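Local coordinates for protein adenylyltransferase VopS (Vibrio parahaemolyticus, PDB 3LET) that transfers AMP from ATP to a threonine of host Rho-family GTPases, which blocks their signalling to downstream effectors and inhibits actin assembly in infected cells, at residues Ser192-Tyr197 with Gly285-Ala290; Glu212-Leu217 with His275-Gly280. One frame throughout, in Å; residues are numbered along the deposited sequence.

Contact 1: Ser192-Tyr197 with Gly285-Ala290; sequences SLLKEY and GRMLYA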
ATOM      1  N   SER A 192      -6.459 -25.534  -3.466  1.00 17.76           N
ATOM      2  CA  SER A 192      -7.466 -25.235  -4.498  1.00 24.19           C
ATOM      3  C   SER A 192      -7.164 -23.930  -5.228  1.00 19.01           C
ATOM      4  O   SER A 192      -7.295 -23.865  -6.452  1.00 17.26           O
ATOM      5  CB  SER A 192      -8.880 -25.125  -3.913  1.00 27.56           C
ATOM      6  OG  SER A 192      -9.186 -26.246  -3.102  1.00 48.75           O
ATOM      7  N   LEU A 193      -6.784 -22.895  -4.481  1.00 16.44           N
ATOM      8  CA  LEU A 193      -6.521 -21.589  -5.092  1.00 17.62           C
ATOM      9  C   LEU A 193      -5.313 -21.673  -6.005  1.00 16.31           C
ATOM     10  O   LEU A 193      -5.266 -21.056  -7.062  1.00 12.42           O
ATOM     11  CB  LEU A 193      -6.325 -20.483  -4.038  1.00 15.97           C
ATOM     12  CG  LEU A 193      -7.613 -19.989  -3.354  1.00 26.78           C
ATOM     13  CD1 LEU A 193      -7.298 -19.077  -2.161  1.00 21.81           C
ATOM     14  CD2 LEU A 193      -8.515 -19.258  -4.352  1.00 25.18           C
ATOM     15  N   LEU A 194      -4.327 -22.454  -5.611  1.00 16.62           N
ATOM     16  CA  LEU A 194      -3.123 -22.541  -6.411  1.00 15.41           C
ATOM     17  C   LEU A 194      -3.454 -23.217  -7.758  1.00 17.99           C
ATOM     18  O   LEU A 194      -3.016 -22.764  -8.833  1.00 21.38           O
ATOM     19  CB  LEU A 194      -2.065 -23.344  -5.672  1.00 18.53           C
ATOM     20  CG  LEU A 194      -0.755 -23.536  -6.430  1.00 22.52           C
ATOM     21  CD1 LEU A 194      -0.090 -22.216  -6.818  1.00 18.58           C
ATOM     22  CD2 LEU A 194       0.178 -24.367  -5.538  1.00 23.51           C
ATOM     23  N   LYS A 195      -4.213 -24.300  -7.708  1.00 20.04           N
ATOM     24  CA  LYS A 195      -4.600 -24.979  -8.946  1.00 22.18           C
ATOM     25  C   LYS A 195      -5.421 -24.058  -9.819  1.00 24.43           C
ATOM     26  O   LYS A 195      -5.262 -24.010 -11.047  1.00 24.18           O
ATOM     27  CB  LYS A 195      -5.426 -26.234  -8.633  1.00 21.36           C
ATOM     28  CG  LYS A 195      -4.613 -27.329  -7.935  1.00 28.31           C
ATOM     29  CD  LYS A 195      -5.471 -28.593  -7.806  1.00 45.23           C
ATOM     30  CE  LYS A 195      -5.028 -29.476  -6.672  1.00 57.43           C
ATOM     31  NZ  LYS A 195      -3.742 -30.141  -6.961  1.00 66.39           N
ATOM     32  N   GLU A 196      -6.343 -23.359  -9.175  1.00 14.91           N
ATOM     33  CA  GLU A 196      -7.210 -22.421  -9.885  1.00 18.30           C
ATOM     34  C   GLU A 196      -6.424 -21.312 -10.617  1.00 22.09           C
ATOM     35  O   GLU A 196      -6.637 -21.073 -11.805  1.00 18.68           O
ATOM     36  CB  GLU A 196      -8.218 -21.817  -8.900  1.00 18.79           C
ATOM     37  CG  GLU A 196      -9.223 -20.882  -9.571  1.00 33.86           C
ATOM     38  CD  GLU A 196     -10.262 -20.338  -8.597  1.00 38.72           C
ATOM     39  OE1 GLU A 196     -10.458 -20.928  -7.514  1.00 28.91           O
ATOM     40  OE2 GLU A 196     -10.898 -19.323  -8.918  1.00 41.80           O
ATOM     41  N   TYR A 197      -5.519 -20.625  -9.919  1.00 17.49           N
ATOM     42  CA  TYR A 197      -4.731 -19.577 -10.579  1.00 20.53           C
ATOM     43  C   TYR A 197      -3.630 -20.122 -11.501  1.00 26.91           C
ATOM     44  O   TYR A 197      -3.130 -19.425 -12.379  1.00 20.60           O
ATOM     45  CB  TYR A 197      -4.142 -18.603  -9.547  1.00 15.63           C
ATOM     46  CG  TYR A 197      -5.199 -17.605  -9.117  1.00 20.28           C
ATOM     47  CD1 TYR A 197      -6.270 -18.005  -8.323  1.00 18.47           C
ATOM     48  CD2 TYR A 197      -5.158 -16.288  -9.553  1.00 20.26           C
ATOM     49  CE1 TYR A 197      -7.265 -17.105  -7.949  1.00 22.63           C
ATOM     50  CE2 TYR A 197      -6.149 -15.364  -9.176  1.00 21.57           C
ATOM     51  CZ  TYR A 197      -7.194 -15.783  -8.367  1.00 27.42           C
ATOM     52  OH  TYR A 197      -8.184 -14.890  -7.986  1.00 26.46           O
ATOM     53  N   GLY A 285       2.805 -13.547  -0.994  1.00  9.84           N
ATOM     54  CA  GLY A 285       4.088 -13.538  -1.701  1.00 11.82           C
ATOM     55  C   GLY A 285       4.478 -14.931  -2.170  1.00 18.15           C
ATOM     56  O   GLY A 285       4.907 -15.139  -3.322  1.00 11.00           O
ATOM     57  N   ARG A 286       4.321 -15.903  -1.289  1.00 15.03           N
ATOM     58  CA  ARG A 286       4.585 -17.311  -1.662  1.00 14.66           C
ATOM     59  C   ARG A 286       3.594 -17.841  -2.679  1.00 14.34           C
ATOM     60  O   ARG A 286       3.965 -18.567  -3.585  1.00 13.06           O
ATOM     61  CB  ARG A 286       4.576 -18.190  -0.411  1.00 12.84           C
ATOM     62  CG  ARG A 286       5.698 -17.801   0.532  1.00 15.13           C
ATOM     63  CD  ARG A 286       6.055 -18.891   1.550  1.00 18.43           C
ATOM     64  NE  ARG A 286       7.140 -18.391   2.408  1.00 19.13           N
ATOM     65  CZ  ARG A 286       6.936 -17.656   3.487  1.00 25.70           C
ATOM     66  NH1 ARG A 286       5.693 -17.391   3.872  1.00 27.20           N
ATOM     67  NH2 ARG A 286       7.962 -17.195   4.189  1.00 32.43           N
ATOM     68  N   MET A 287       2.321 -17.479  -2.543  1.00 13.17           N
ATOM     69  CA  MET A 287       1.347 -17.922  -3.537  1.00 13.01           C
ATOM     70  C   MET A 287       1.693 -17.307  -4.901  1.00 11.75           C
ATOM     71  O   MET A 287       1.651 -18.001  -5.923  1.00 12.91           O
ATOM     72  CB  MET A 287      -0.076 -17.559  -3.082  1.00 12.78           C
ATOM     73  CG  MET A 287      -1.162 -17.765  -4.133  1.00 19.35           C
ATOM     74  SD  MET A 287      -1.460 -19.541  -4.425  1.00 20.96           S
ATOM     75  CE  MET A 287      -2.426 -19.954  -2.952  1.00 21.26           C
ATOM     76  N   LEU A 288       2.032 -16.009  -4.966  1.00  9.58           N
ATOM     77  CA  LEU A 288       2.375 -15.437  -6.296  1.00 10.01           C
ATOM     78  C   LEU A 288       3.663 -16.034  -6.882  1.00 12.16           C
ATOM     79  O   LEU A 288       3.774 -16.215  -8.093  1.00 13.97           O
ATOM     80  CB  LEU A 288       2.504 -13.898  -6.276  1.00 11.59           C
ATOM     81  CG  LEU A 288       1.189 -13.189  -5.923  1.00 12.85           C
ATOM     82  CD1 LEU A 288       1.418 -11.679  -5.970  1.00 11.83           C
ATOM     83  CD2 LEU A 288       0.065 -13.549  -6.860  1.00 18.95           C
ATOM     84  N   TYR A 289       4.634 -16.330  -6.027  1.00 13.23           N
ATOM     85  CA  TYR A 289       5.875 -16.954  -6.488  1.00 15.31           C
ATOM     86  C   TYR A 289       5.526 -18.296  -7.132  1.00 14.60           C
ATOM     87  O   TYR A 289       5.989 -18.588  -8.246  1.00 16.78           O
ATOM     88  CB  TYR A 289       6.823 -17.191  -5.304  1.00 11.83           C
ATOM     89  CG  TYR A 289       8.071 -17.987  -5.691  1.00 12.35           C
ATOM     90  CD1 TYR A 289       9.138 -17.361  -6.349  1.00 16.48           C
ATOM     91  CD2 TYR A 289       8.171 -19.348  -5.389  1.00 13.46           C
ATOM     92  CE1 TYR A 289      10.292 -18.064  -6.697  1.00 15.44           C
ATOM     93  CE2 TYR A 289       9.339 -20.086  -5.752  1.00 13.02           C
ATOM     94  CZ  TYR A 289      10.378 -19.435  -6.393  1.00 21.53           C
ATOM     95  OH  TYR A 289      11.501 -20.164  -6.756  1.00 19.25           O
ATOM     96  N   ALA A 290       4.737 -19.110  -6.418  1.00 12.74           N
ATOM     97  CA  ALA A 290       4.349 -20.440  -6.913  1.00 15.27           C
ATOM     98  C   ALA A 290       3.552 -20.351  -8.202  1.00 15.51           C
ATOM     99  O   ALA A 290       3.772 -21.125  -9.118  1.00 13.62           O
ATOM    100  CB  ALA A 290       3.543 -21.213  -5.869  1.00 18.14           C
TER

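Contact 2: Glu212-Leu217 with His275-Gly280; sequences ELHARL and HGFTDG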
ATOM      1  N   GLU A 212      -8.384  -9.543  -4.975  0.91 13.75           N
ATOM      2  CA  GLU A 212      -9.399 -10.603  -5.043  1.00 20.43           C
ATOM      3  C   GLU A 212      -8.823 -11.945  -4.603  1.00 19.24           C
ATOM      4  O   GLU A 212      -9.436 -12.672  -3.836  1.00 16.51           O
ATOM      5  CB  GLU A 212      -9.968 -10.733  -6.442  1.00 27.44           C
ATOM      6  CG  GLU A 212     -10.761  -9.527  -6.877  1.00 36.73           C
ATOM      7  CD  GLU A 212     -11.390  -9.724  -8.249  1.00 47.28           C
ATOM      8  OE1 GLU A 212     -11.952 -10.824  -8.489  1.00 45.54           O
ATOM      9  OE2 GLU A 212     -11.308  -8.778  -9.074  1.00 51.37           O
ATOM     10  N   LEU A 213      -7.625 -12.261  -5.064  1.00 13.95           N
ATOM     11  CA  LEU A 213      -6.959 -13.496  -4.627  1.00 13.48           C
ATOM     12  C   LEU A 213      -6.727 -13.450  -3.123  1.00 15.87           C
ATOM     13  O   LEU A 213      -7.032 -14.390  -2.409  1.00 19.25           O
ATOM     14  CB  LEU A 213      -5.626 -13.671  -5.360  1.00 15.07           C
ATOM     15  CG  LEU A 213      -4.738 -14.816  -4.857  1.00 19.86           C
ATOM     16  CD1 LEU A 213      -5.480 -16.178  -4.860  1.00 15.62           C
ATOM     17  CD2 LEU A 213      -3.455 -14.879  -5.711  1.00 19.26           C
ATOM     18  N   HIS A 214      -6.167 -12.341  -2.642  1.00 12.23           N
ATOM     19  CA  HIS A 214      -5.867 -12.200  -1.226  1.00 15.61           C
ATOM     20  C   HIS A 214      -7.121 -12.419  -0.359  1.00 17.67           C
ATOM     21  O   HIS A 214      -7.058 -13.087   0.682  1.00 17.16           O
ATOM     22  CB  HIS A 214      -5.274 -10.800  -1.001  1.00 12.99           C
ATOM     23  CG  HIS A 214      -4.985 -10.490   0.430  1.00 17.32           C
ATOM     24  ND1 HIS A 214      -5.853  -9.776   1.221  1.00 21.26           N
ATOM     25  CD2 HIS A 214      -3.912 -10.778   1.205  1.00 16.83           C
ATOM     26  CE1 HIS A 214      -5.338  -9.647   2.434  1.00 23.42           C
ATOM     27  NE2 HIS A 214      -4.160 -10.239   2.447  1.00 24.05           N
ATOM     28  N   ALA A 215      -8.252 -11.860  -0.791  1.00 16.46           N
ATOM     29  CA  ALA A 215      -9.507 -11.976  -0.047  1.00 26.86           C
ATOM     30  C   ALA A 215      -9.949 -13.435   0.142  1.00 24.52           C
ATOM     31  O   ALA A 215     -10.535 -13.773   1.167  1.00 21.93           O
ATOM     32  CB  ALA A 215     -10.619 -11.163  -0.733  1.00 31.42           C
ATOM     33  N   ARG A 216      -9.661 -14.293  -0.838  1.00 15.36           N
ATOM     34  CA  ARG A 216     -10.019 -15.704  -0.763  1.00 19.84           C
ATOM     35  C   ARG A 216      -8.946 -16.518  -0.060  1.00 21.32           C
ATOM     36  O   ARG A 216      -9.232 -17.528   0.569  1.00 21.09           O
ATOM     37  CB  ARG A 216     -10.289 -16.243  -2.171  1.00 20.08           C
ATOM     38  CG  ARG A 216     -11.544 -15.616  -2.787  1.00 31.96           C
ATOM     39  CD  ARG A 216     -11.770 -16.070  -4.221  1.00 31.98           C
ATOM     40  NE  ARG A 216     -11.931 -17.517  -4.279  1.00 29.33           N
ATOM     41  CZ  ARG A 216     -11.633 -18.278  -5.332  1.00 35.92           C
ATOM     42  NH1 ARG A 216     -11.149 -17.753  -6.440  1.00 31.77           N
ATOM     43  NH2 ARG A 216     -11.824 -19.578  -5.276  1.00 36.05           N
ATOM     44  N   LEU A 217      -7.710 -16.046  -0.125  1.00 14.97           N
ATOM     45  CA  LEU A 217      -6.598 -16.779   0.452  1.00 16.11           C
ATOM     46  C   LEU A 217      -6.459 -16.514   1.954  1.00 24.76           C
ATOM     47  O   LEU A 217      -6.045 -17.395   2.706  1.00 24.98           O
ATOM     48  CB  LEU A 217      -5.317 -16.379  -0.258  1.00 20.98           C
ATOM     49  CG  LEU A 217      -4.009 -16.976   0.233  1.00 21.90           C
ATOM     50  CD1 LEU A 217      -4.025 -18.510   0.049  1.00 18.26           C
ATOM     51  CD2 LEU A 217      -2.841 -16.333  -0.540  1.00 24.61           C
ATOM     52  N   HIS A 275       5.143  -4.555   1.894  1.00 13.56           N
ATOM     53  CA  HIS A 275       4.018  -4.789   2.818  1.00 13.91           C
ATOM     54  C   HIS A 275       2.727  -4.376   2.118  1.00 17.22           C
ATOM     55  O   HIS A 275       2.033  -3.455   2.559  1.00 14.19           O
ATOM     56  CB  HIS A 275       4.182  -3.995   4.119  1.00 16.16           C
ATOM     57  CG  HIS A 275       5.347  -4.455   4.933  1.00 33.64           C
ATOM     58  ND1 HIS A 275       5.238  -5.446   5.885  1.00 36.01           N
ATOM     59  CD2 HIS A 275       6.656  -4.111   4.894  1.00 41.96           C
ATOM     60  CE1 HIS A 275       6.425  -5.668   6.421  1.00 47.02           C
ATOM     61  NE2 HIS A 275       7.302  -4.871   5.838  1.00 47.43           N
ATOM     62  N   GLY A 276       2.419  -5.034   1.012  1.00 15.49           N
ATOM     63  CA  GLY A 276       1.319  -4.601   0.154  1.00 14.10           C
ATOM     64  C   GLY A 276      -0.075  -4.873   0.699  1.00 23.28           C
ATOM     65  O   GLY A 276      -1.067  -4.357   0.136  1.00 19.73           O
ATOM     66  N   PHE A 277      -0.167  -5.704   1.744  1.00 13.24           N
ATOM     67  CA  PHE A 277      -1.451  -6.021   2.385  1.00 15.96           C
ATOM     68  C   PHE A 277      -1.357  -5.776   3.883  1.00 20.75           C
ATOM     69  O   PHE A 277      -0.268  -5.754   4.437  1.00 19.80           O
ATOM     70  CB  PHE A 277      -1.862  -7.494   2.092  1.00 16.14           C
ATOM     71  CG  PHE A 277      -2.021  -7.777   0.628  1.00 15.96           C
ATOM     72  CD1 PHE A 277      -3.209  -7.453  -0.028  1.00 21.32           C
ATOM     73  CD2 PHE A 277      -0.968  -8.265  -0.105  1.00 18.70           C
ATOM     74  CE1 PHE A 277      -3.348  -7.662  -1.399  1.00 17.66           C
ATOM     75  CE2 PHE A 277      -1.090  -8.480  -1.489  1.00 23.37           C
ATOM     76  CZ  PHE A 277      -2.299  -8.187  -2.127  1.00 15.98           C
ATOM     77  N   THR A 278      -2.495  -5.622   4.558  1.00 20.80           N
ATOM     78  CA  THR A 278      -2.453  -5.356   5.988  1.00 21.95           C
ATOM     79  C   THR A 278      -2.006  -6.592   6.755  1.00 26.04           C
ATOM     80  O   THR A 278      -1.412  -6.492   7.840  1.00 26.68           O
ATOM     81  CB  THR A 278      -3.831  -4.894   6.521  1.00 28.48           C
ATOM     82  OG1 THR A 278      -4.830  -5.822   6.104  1.00 40.02           O
ATOM     83  CG2 THR A 278      -4.170  -3.523   5.981  1.00 27.91           C
ATOM     84  N   ASP A 279      -2.290  -7.763   6.189  1.00 15.39           N
ATOM     85  CA  ASP A 279      -1.840  -9.017   6.772  1.00 20.06           C
ATOM     86  C   ASP A 279      -1.823 -10.079   5.678  1.00 23.04           C
ATOM     87  O   ASP A 279      -2.420  -9.902   4.609  1.00 17.93           O
ATOM     88  CB  ASP A 279      -2.794  -9.444   7.896  1.00 24.74           C
ATOM     89  CG  ASP A 279      -2.242 -10.590   8.762  1.00 27.20           C
ATOM     90  OD1 ASP A 279      -1.043 -10.957   8.630  1.00 30.44           O
ATOM     91  OD2 ASP A 279      -3.039 -11.117   9.586  1.00 29.16           O
ATOM     92  N   GLY A 280      -1.141 -11.182   5.952  1.00 14.48           N
ATOM     93  CA  GLY A 280      -1.036 -12.268   4.982  1.00 14.85           C
ATOM     94  C   GLY A 280      -0.107 -11.944   3.814  1.00 20.08           C
ATOM     95  O   GLY A 280      -0.235 -12.505   2.718  1.00 16.57           O
TER

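Contact 1: Ser192-Tyr197 with Gly285-Ala290
No flat group meets another across this contact; Leu-193, Leu-194, Met-287 and Ala-290 join through aliphatic branches and a thioether. They pack helix 184-199 against helix 281-295, a helix of the Fic (Fido) domain. The second helix also carries Arg-286, probably an ATP-binding residue. The axes of 192-197 and 285-290 run in roughly the same direction, 10.5 Å apart, and cross at -39°.

Met-287 reaches across between the two helices. Its chain is bent twice, at chi2 (71°) and chi3 (77°). The bends lay the sulfur against Leu-194 and carry the methyl on to Leu-193. Met-287 CE reaches Leu-193 CB at 4.1 Å. The sulfur touches two parts of Leu-194: SD lies 4.0 Å from CB and 3.8 Å from CD1. The two side chains pass at a slant.

The contact is buried and wholly apolar, with no hydrogen bond across it. Neighbouring helices close it in. Leu-217 of helix 207-217 also packs on Met-287, while Ala-172 and Ile-176 of helix 168-179 touch Leu-194 and Ala-290. Besides meeting the sulfur, Leu-194 CD1 rests 3.9 Å from Ala-290 CB, one turn further along the helix than Met-287.

Contact 2: Glu212-Leu217 with His275-Gly280
His-214 lays its imidazole over the phenyl ring of Phe-277 in an offset stack. Phe-277 lies in the first half of the Fic motif, in the loop between helix 260-274 and helix 281-295; the motif runs on into that second helix. The ring planes are only 10° apart and the centroids lie 4.2 Å from each other. Phe-277 CD1 sits over the centre of the imidazole, 3.5 Å from His-214 CG. Seen from the phenyl, the imidazole is displaced: His-214 CD2 lies above the ring toward its rim. His-214 CB continues the overlap at 3.7 Å from Phe-277 CE1. The histidine side chain leaves its helix with CG anti to the backbone N (chi1 177°), which carries the ring out to the loop.

A hydrogen bond at the edge fixes the turn of the imidazole. NE2 of His-214 donates to the carbonyl O of Asp-279 at 2.8 Å. The bond is close to straight (165° at the hydrogen). The oxygen lies near the ring plane, and the N-H meets it almost end-on to the carbonyl. One ring thus grips the loop twice, by a face and by an edge. Met-284 of helix 281-295 touches both side chains, and Leu-245 also touches Phe-277.

The loop is braced from within as well. It starts with a Schellman motif that ends helix 260-274, with His-275 at positive phi. Phe-277 N is hydrogen-bonded to Asn-281 OD1. Gly-280 takes the N-cap position of the next helix; Gly-280 and Asn-281 probably contribute to the ATP site. The Asp-279 carboxylate turns back on its own loop: OD1 accepts a bent hydrogen bond from Gly-280 N at 2.7 Å, from above the carboxylate plane.

Overall arrangement
Both contacts pack a helix against part of the Fic motif or the helix it runs into, and their centres lie 12 Å apart. Contact 1 is fully buried, far from the centre of the chain, and apolar. Contact 2 is only partly buried and adds to ring stacking a hydrogen bond to a backbone carbonyl of the loop. The elements overlap: contact 2 holds the loop that leads into helix 281-295, and contact 1 holds that helix further along. Helices 184-199 and 207-217, consecutive in the chain, also meet directly. Glu-196 and Arg-216 form a salt bridge there, beside packing of Leu-193 on Leu-217 and Tyr-197 on Leu-213.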